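Local structure of extracellular solute-binding protein family 1 (Pseudothermotoga lettingae, 5CI5) at residues A[186-191]-A[383-388]; A[231-236]-A[389-394]; A[323-328]-A[340-345]. The protein probably serves as the extracellular solute-binding component of an ABC transporter and binds the sugar alpha-D-tagatose. All coordinates share one frame; numbering follows the deposited sequence.

Overall arrangement
Contacts 1 and 2 are neighbours, with centres 12 Å apart, and both use helix 376-391: its 383-388 part meets the loop leading into helix 190-202, while its C-terminal end, in 389-394, meets the end of helix 220-234. Along the chain their segments alternate, and they touch through Gly186 and Leu391. Contact 3, within 323-345, falls between 231-236 and 383-388 in sequence; it joins helices 325-335 and 343-348 on the opposite side of the chain's centre, its own centre 33 Å from contact 1 and 42 Å from contact 2. The bound tagatose touches Glu190 of contact 1 and lies about 10 Å from the Trp328 side chain of contact 3, consistent with a pocket between two lobes.

Contact 1 of 3, residues A[186-191]-A[383-388]; sequences GTKTEH and IQTMVQ
Gln388 and Lys188 cross at about a right angle, the amide of the glutamine lying against the aliphatic part of the lysine. Gln388 NE2 donates to Gly186 O at 2.8 Å, in the carbonyl plane and on a lone pair, with the acceptor only 6° out of the amide plane; this bond fixes which way round the amide is turned. Its other end, Gln388 OE1, then rests 3.5 Å from Lys188 CG. The lysine chain is bent at chi2, chi3 and chi4 (-68° for the last), which curls it back over the helix: Lys188 CE comes 3.6 Å from Gln384 CB, and Lys188 NZ makes a weak bond of 3.3 Å to Thr385 OG1. The stronger partner of that ammonium is Glu381, one turn earlier on the helix, in a salt bridge.

Gln384 lays CG and CD against Thr189 O, each at 3.3 Å, with NE2 near the Lys188-Thr189 peptide of an inverse gamma turn centred on Lys188. NE2 has no direct bond to the turn. A water donates to Lys188 O at 2.8 Å; its other link, to Gln384 NE2, is too short to be trusted. Gln384 OE1 is bonded to Ser380, which also bonds Glu190 OE1; the carboxylate and amide planes stand 89° apart. Glu190 touches the tagatose and its OE2 meets Arg370, in a salt bridge, and Tyr376, so Ser380 is a second-shell residue, itself held by Gln384. Helix 376-391 packs beside the start of helix 190-202, with Ile383 against Thr193 and Tyr196, while Met386 faces helix 397-413.

Contact 2 of 3, residues A[231-236]-A[389-394]; sequences DLAKKY and RVLLGE
Lys234 stretches across from the last turn of one helix to the end of another and gives its NZ to Val390 O at 2.8 Å. The ammonium approaches 33° away from the carbonyl plane, while Gly393 N reaches the same oxygen from the opposite face, so this carbonyl is gripped by two donors. A bend at chi3 (75°) carries the end of the lysine to the oxygen, with Lys234 CE 3.4 Å from Val390 O.

The close packing lies beside this bond and is small. Leu391 sends CD2 to Ala233 CB at 3.9 Å and to Lys234 CG at 4.0 Å, the leucine and lysine chains meeting at a slant. Leu391 also touches Thr230, Ala242 and Ile243, and Val390 packs on Thr230 and on helix 397-413. The solvent side, where Lys234 NZ, Val390 O and Gly393 come together, is held by that one bond across the contact with little packing: Lys234 NZ comes no nearer than 4.2 Å to Gly393 CA, and both residues are exposed. On the 231-236 side, Lys235 NZ turns back to Asp231 OD1 in a salt bridge of 2.8 Å.

Helix 376-391 closes here with a Schellman motif: Glu394 N bonds Arg389 O, Gly393 N bonds Val390 O, and Gly393 takes the positive phi (78°). Lys234, from the neighbouring helix 220-234, adds a second donor to one of the motif's carbonyls.

Contact 3 of 3, residues A[323-328]-A[340-345]; sequences TSFDVW and PTRMDV
Arg342 bends at chi3 (70°), which carries its guanidinium to the other segment, where NH1 donates to Thr323 O at 3.0 Å, in the carbonyl plane and on a lone pair. Asp344 holds its CG between its own backbone N and carbonyl carbon, and this sets its carboxylate side by side with the guanidinium. Arg342 NE meets Asp344 OD1 and Arg342 NH2 meets Asp344 OD2, the latter at 2.9 Å and nearly straight (176°), each oxygen using its syn lone pair. The guanidinium is thus held flat, with one face turned to the backbone of the other segment and Phe325 N 3.5 Å from the plane of Arg342.

The Phe325 ring leans toward the same ion pair, with Asp344 OD1 at its edge and the ring and carboxylate planes 65° apart. Val345 CG2 wedges between the two aromatic residues, 3.6 Å from Phe325 CD1 and 3.9 Å from Trp328 CB. Pro340 lies over one face of the Trp328 indole: its CA sits 3.7 Å from the centroid of the six-membered ring, almost on the normal, a CH-pi contact, and Pro340 CG approaches Trp328 CE3. Trp134 and Trp331 also meet this indole, and Thr341 OG1 bonds Pro133 O in strand 128-138.

NH1 has a second, acidic partner in Glu110, so the buried guanidinium is met by two carboxylates and a carbonyl. The two acids probably compensate its buried charge, and the bonds tie the end of helix 312-322 to the start of helix 343-348.

Contact 1 of 3, residues A[186-191]-A[383-388]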
# COMPACT_ATOMS: atom_id res chain seq x y z
N GLY A 186 -12.95 6.46 0.21
CA GLY A 186 -13.36 7.41 1.23
C GLY A 186 -13.73 6.80 2.57
O GLY A 186 -14.45 7.41 3.36
N THR A 187 -13.23 5.60 2.81
CA THR A 187 -13.39 4.88 4.07
C THR A 187 -12.42 5.40 5.15
O THR A 187 -11.44 6.09 4.84
CB THR A 187 -13.13 3.38 3.83
OG1 THR A 187 -11.92 3.24 3.06
CG2 THR A 187 -14.28 2.75 3.05
N LYS A 188 -12.67 5.04 6.41
CA LYS A 188 -11.72 5.36 7.47
C LYS A 188 -10.60 4.30 7.52
O LYS A 188 -10.42 3.57 8.50
CB LYS A 188 -12.43 5.46 8.81
CG LYS A 188 -13.36 6.67 8.94
CD LYS A 188 -12.60 8.02 8.78
CE LYS A 188 -11.49 8.22 9.80
NZ LYS A 188 -12.01 8.40 11.19
N THR A 189 -9.87 4.25 6.41
CA THR A 189 -8.77 3.32 6.22
C THR A 189 -7.63 4.05 5.49
O THR A 189 -7.83 5.13 4.91
CB THR A 189 -9.17 2.08 5.40
OG1 THR A 189 -9.51 2.52 4.07
CG2 THR A 189 -10.35 1.30 6.01
N GLU A 190 -6.44 3.45 5.54
CA GLU A 190 -5.26 4.04 4.94
C GLU A 190 -5.44 4.31 3.46
O GLU A 190 -4.80 5.21 2.94
CB GLU A 190 -4.06 3.11 5.17
CG GLU A 190 -2.74 3.63 4.69
CD GLU A 190 -2.18 4.79 5.46
OE1 GLU A 190 -2.76 5.17 6.50
OE2 GLU A 190 -1.17 5.34 5.02
N HIS A 191 -6.28 3.53 2.77
CA HIS A 191 -6.49 3.72 1.33
C HIS A 191 -6.90 5.17 1.04
O HIS A 191 -6.55 5.75 0.01
CB HIS A 191 -7.58 2.80 0.75
CG HIS A 191 -7.53 1.37 1.17
ND1 HIS A 191 -8.07 0.93 2.37
CD2 HIS A 191 -7.09 0.26 0.53
CE1 HIS A 191 -7.94 -0.38 2.45
NE2 HIS A 191 -7.34 -0.81 1.35
N ILE A 383 -6.25 12.82 7.76
CA ILE A 383 -6.48 12.90 6.33
C ILE A 383 -7.77 12.11 6.00
O ILE A 383 -8.63 12.57 5.24
CB ILE A 383 -5.28 12.36 5.52
CG1 ILE A 383 -4.01 13.18 5.82
CG2 ILE A 383 -5.60 12.35 4.04
CD1 ILE A 383 -4.12 14.65 5.45
N GLN A 384 -7.92 10.93 6.60
CA GLN A 384 -9.12 10.12 6.40
C GLN A 384 -10.38 10.92 6.80
O GLN A 384 -11.37 10.96 6.06
CB GLN A 384 -9.04 8.83 7.22
CG GLN A 384 -7.94 7.88 6.73
CD GLN A 384 -7.59 6.80 7.74
OE1 GLN A 384 -6.42 6.42 7.90
NE2 GLN A 384 -8.59 6.35 8.46
N THR A 385 -10.33 11.53 7.98
CA THR A 385 -11.47 12.29 8.48
C THR A 385 -11.79 13.49 7.57
O THR A 385 -12.94 13.75 7.26
CB THR A 385 -11.19 12.74 9.93
OG1 THR A 385 -11.08 11.58 10.77
CG2 THR A 385 -12.31 13.66 10.45
N MSE A 386 -10.75 14.18 7.13
CA MSE A 386 -10.87 15.30 6.21
C MSE A 386 -11.68 14.89 4.97
O MSE A 386 -12.70 15.53 4.61
CB MSE A 386 -9.47 15.77 5.81
CG MSE A 386 -9.46 16.93 4.87
SE MSE A 386 -7.69 17.29 4.23
CE MSE A 386 -7.43 15.68 3.17
N VAL A 387 -11.26 13.80 4.33
CA VAL A 387 -11.92 13.35 3.12
C VAL A 387 -13.36 12.95 3.42
O VAL A 387 -14.30 13.34 2.69
CB VAL A 387 -11.17 12.18 2.48
CG1 VAL A 387 -11.96 11.56 1.32
CG2 VAL A 387 -9.81 12.65 2.00
N GLN A 388 -13.56 12.21 4.50
CA GLN A 388 -14.91 11.73 4.82
C GLN A 388 -15.87 12.87 5.08
O GLN A 388 -17.02 12.82 4.63
CB GLN A 388 -14.93 10.82 6.05
CG GLN A 388 -14.50 9.44 5.81
CD GLN A 388 -15.38 8.42 6.55
OE1 GLN A 388 -15.90 8.68 7.66
NE2 GLN A 388 -15.58 7.28 5.93
O HOH W 1 -8.50 4.54 10.22

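Contact 2 of 3, residues A[231-236]-A[389-394]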
# COMPACT_ATOMS: atom_id res chain seq x y z
N ASP A 231 -14.77 15.52 -5.63
CA ASP A 231 -15.71 15.82 -6.72
C ASP A 231 -15.98 14.60 -7.61
O ASP A 231 -17.08 14.44 -8.13
CB ASP A 231 -15.20 16.95 -7.61
CG ASP A 231 -15.47 18.34 -7.02
OD1 ASP A 231 -16.22 18.45 -6.04
OD2 ASP A 231 -14.94 19.31 -7.60
N LEU A 232 -14.97 13.76 -7.83
CA LEU A 232 -15.15 12.56 -8.63
C LEU A 232 -16.26 11.71 -8.05
O LEU A 232 -17.05 11.11 -8.77
CB LEU A 232 -13.84 11.77 -8.72
CG LEU A 232 -12.82 12.38 -9.67
CD1 LEU A 232 -11.45 11.81 -9.39
CD2 LEU A 232 -13.18 12.18 -11.13
N ALA A 233 -16.32 11.67 -6.72
CA ALA A 233 -17.38 10.95 -6.04
C ALA A 233 -18.69 11.75 -5.89
O ALA A 233 -19.76 11.19 -6.11
CB ALA A 233 -16.89 10.49 -4.69
N LYS A 234 -18.63 13.05 -5.57
CA LYS A 234 -19.83 13.83 -5.18
C LYS A 234 -20.56 14.58 -6.30
O LYS A 234 -21.78 14.70 -6.28
CB LYS A 234 -19.46 14.90 -4.16
CG LYS A 234 -18.99 14.44 -2.82
CD LYS A 234 -18.61 15.68 -1.97
CE LYS A 234 -19.83 16.45 -1.46
NZ LYS A 234 -19.47 17.55 -0.50
N LYS A 235 -19.80 15.17 -7.20
CA LYS A 235 -20.36 15.98 -8.28
C LYS A 235 -20.45 15.18 -9.57
O LYS A 235 -21.52 15.07 -10.22
CB LYS A 235 -19.50 17.24 -8.54
CG LYS A 235 -19.49 18.26 -7.43
CD LYS A 235 -18.87 19.56 -7.96
CE LYS A 235 -18.89 20.66 -6.92
NZ LYS A 235 -18.31 20.23 -5.62
N TYR A 236 -19.32 14.63 -9.96
CA TYR A 236 -19.21 13.92 -11.23
C TYR A 236 -19.84 12.54 -11.13
O TYR A 236 -20.23 11.96 -12.13
CB TYR A 236 -17.73 13.81 -11.66
CG TYR A 236 -17.06 15.15 -11.86
CD1 TYR A 236 -17.51 16.05 -12.82
CD2 TYR A 236 -15.95 15.51 -11.10
CE1 TYR A 236 -16.88 17.27 -13.02
CE2 TYR A 236 -15.31 16.73 -11.28
CZ TYR A 236 -15.78 17.61 -12.24
OH TYR A 236 -15.15 18.83 -12.40
N ARG A 389 -15.43 13.89 5.79
CA ARG A 389 -16.32 14.97 6.21
C ARG A 389 -16.76 15.75 4.98
O ARG A 389 -17.88 16.25 4.92
CB ARG A 389 -15.63 15.87 7.24
CG ARG A 389 -15.44 15.19 8.61
CD ARG A 389 -16.41 15.71 9.67
NE ARG A 389 -15.78 16.67 10.56
CZ ARG A 389 -16.46 17.55 11.29
NH1 ARG A 389 -17.79 17.59 11.24
NH2 ARG A 389 -15.80 18.39 12.07
N VAL A 390 -15.90 15.85 3.98
CA VAL A 390 -16.29 16.46 2.72
C VAL A 390 -17.31 15.58 1.99
O VAL A 390 -18.35 16.07 1.53
CB VAL A 390 -15.06 16.74 1.82
CG1 VAL A 390 -15.52 17.19 0.44
CG2 VAL A 390 -14.19 17.77 2.48
N LEU A 391 -17.02 14.28 1.90
CA LEU A 391 -17.91 13.36 1.20
C LEU A 391 -19.30 13.34 1.84
O LEU A 391 -20.30 13.22 1.14
CB LEU A 391 -17.32 11.94 1.20
CG LEU A 391 -16.06 11.76 0.36
CD1 LEU A 391 -15.49 10.36 0.57
CD2 LEU A 391 -16.36 11.99 -1.10
N LEU A 392 -19.34 13.48 3.16
CA LEU A 392 -20.58 13.43 3.92
C LEU A 392 -21.32 14.76 3.88
O LEU A 392 -22.48 14.83 4.33
CB LEU A 392 -20.31 13.05 5.37
CG LEU A 392 -19.83 11.62 5.66
CD1 LEU A 392 -19.21 11.54 7.05
CD2 LEU A 392 -21.00 10.66 5.52
N GLY A 393 -20.67 15.79 3.37
CA GLY A 393 -21.28 17.11 3.26
C GLY A 393 -21.31 17.86 4.58
O GLY A 393 -22.05 18.84 4.75
N GLU A 394 -20.49 17.40 5.53
CA GLU A 394 -20.43 18.02 6.86
C GLU A 394 -19.57 19.26 6.83
O GLU A 394 -19.84 20.22 7.55
CB GLU A 394 -19.91 17.01 7.90
CG GLU A 394 -20.88 15.84 8.08
CD GLU A 394 -20.35 14.73 8.94
OE1 GLU A 394 -19.14 14.74 9.28
OE2 GLU A 394 -21.15 13.82 9.27

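Contact 3 of 3, residues A[323-328]-A[340-345]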
# COMPACT_ATOMS: atom_id res chain seq x y z
N THR A 323 12.72 -14.08 3.03
CA THR A 323 13.24 -13.04 2.16
C THR A 323 14.46 -13.55 1.38
O THR A 323 15.26 -12.75 0.92
CB THR A 323 13.59 -11.77 2.98
OG1 THR A 323 12.62 -11.59 4.03
CG2 THR A 323 13.56 -10.55 2.09
N SER A 324 14.56 -14.87 1.22
CA SER A 324 15.63 -15.47 0.42
C SER A 324 15.29 -15.46 -1.06
O SER A 324 14.14 -15.33 -1.48
CB SER A 324 15.90 -16.91 0.86
OG SER A 324 14.79 -17.74 0.56
N PHE A 325 16.34 -15.59 -1.87
CA PHE A 325 16.20 -15.61 -3.31
C PHE A 325 15.26 -16.74 -3.75
O PHE A 325 14.34 -16.50 -4.53
CB PHE A 325 17.59 -15.75 -3.93
CG PHE A 325 17.59 -15.76 -5.43
CD1 PHE A 325 17.49 -14.59 -6.15
CD2 PHE A 325 17.69 -16.95 -6.11
CE1 PHE A 325 17.50 -14.60 -7.54
CE2 PHE A 325 17.70 -16.97 -7.50
CZ PHE A 325 17.61 -15.78 -8.20
N ASP A 326 15.49 -17.97 -3.28
CA ASP A 326 14.71 -19.10 -3.79
C ASP A 326 13.23 -18.93 -3.48
O ASP A 326 12.39 -19.21 -4.33
CB ASP A 326 15.21 -20.43 -3.22
CG ASP A 326 16.55 -20.84 -3.79
OD1 ASP A 326 16.93 -20.32 -4.86
OD2 ASP A 326 17.22 -21.71 -3.19
N VAL A 327 12.92 -18.46 -2.27
CA VAL A 327 11.53 -18.30 -1.85
C VAL A 327 10.85 -17.24 -2.70
O VAL A 327 9.74 -17.46 -3.18
CB VAL A 327 11.42 -17.96 -0.34
CG1 VAL A 327 10.03 -17.49 0.03
CG2 VAL A 327 11.80 -19.18 0.49
N TRP A 328 11.52 -16.11 -2.91
CA TRP A 328 10.88 -15.04 -3.66
C TRP A 328 10.81 -15.37 -5.15
O TRP A 328 9.84 -15.00 -5.79
CB TRP A 328 11.57 -13.69 -3.42
CG TRP A 328 10.71 -12.84 -2.57
CD1 TRP A 328 10.89 -12.55 -1.23
CD2 TRP A 328 9.49 -12.20 -2.95
NE1 TRP A 328 9.87 -11.74 -0.78
CE2 TRP A 328 9.00 -11.51 -1.82
CE3 TRP A 328 8.77 -12.12 -4.14
CZ2 TRP A 328 7.82 -10.76 -1.84
CZ3 TRP A 328 7.61 -11.36 -4.16
CH2 TRP A 328 7.14 -10.71 -3.02
N PRO A 340 8.94 -8.04 -5.38
CA PRO A 340 9.97 -8.43 -4.42
C PRO A 340 10.74 -7.22 -3.93
O PRO A 340 11.02 -6.32 -4.73
CB PRO A 340 10.89 -9.37 -5.22
CG PRO A 340 10.11 -9.78 -6.47
CD PRO A 340 9.09 -8.70 -6.69
N THR A 341 11.10 -7.19 -2.66
CA THR A 341 12.05 -6.21 -2.15
C THR A 341 13.49 -6.52 -2.59
O THR A 341 14.33 -5.65 -2.48
CB THR A 341 12.02 -6.14 -0.63
OG1 THR A 341 12.32 -7.43 -0.07
CG2 THR A 341 10.65 -5.67 -0.18
N ARG A 342 13.75 -7.73 -3.09
CA ARG A 342 15.07 -8.10 -3.61
C ARG A 342 15.24 -7.73 -5.09
O ARG A 342 14.46 -8.15 -5.94
CB ARG A 342 15.32 -9.60 -3.48
CG ARG A 342 15.37 -10.18 -2.06
CD ARG A 342 15.63 -11.68 -2.13
NE ARG A 342 17.00 -11.92 -2.59
CZ ARG A 342 18.02 -12.31 -1.84
NH1 ARG A 342 17.88 -12.57 -0.55
NH2 ARG A 342 19.22 -12.44 -2.41
N MSE A 343 16.30 -6.99 -5.38
CA MSE A 343 16.64 -6.56 -6.73
C MSE A 343 16.94 -7.76 -7.62
O MSE A 343 16.44 -7.83 -8.74
CB MSE A 343 17.83 -5.61 -6.72
CG MSE A 343 17.50 -4.28 -6.14
SE MSE A 343 18.91 -2.98 -6.42
CE MSE A 343 20.14 -3.67 -5.11
N ASP A 344 17.73 -8.71 -7.12
CA ASP A 344 18.11 -9.85 -7.96
C ASP A 344 16.87 -10.65 -8.40
O ASP A 344 16.80 -11.04 -9.56
CB ASP A 344 19.14 -10.76 -7.28
CG ASP A 344 18.78 -11.20 -5.86
OD1 ASP A 344 17.65 -10.96 -5.37
OD2 ASP A 344 19.68 -11.83 -5.23
N VAL A 345 15.86 -10.84 -7.55
CA VAL A 345 14.65 -11.52 -7.99
C VAL A 345 13.87 -10.71 -9.03
O VAL A 345 13.34 -11.27 -10.01
CB VAL A 345 13.74 -11.83 -6.79
CG1 VAL A 345 12.45 -12.46 -7.22
CG2 VAL A 345 14.45 -12.76 -5.83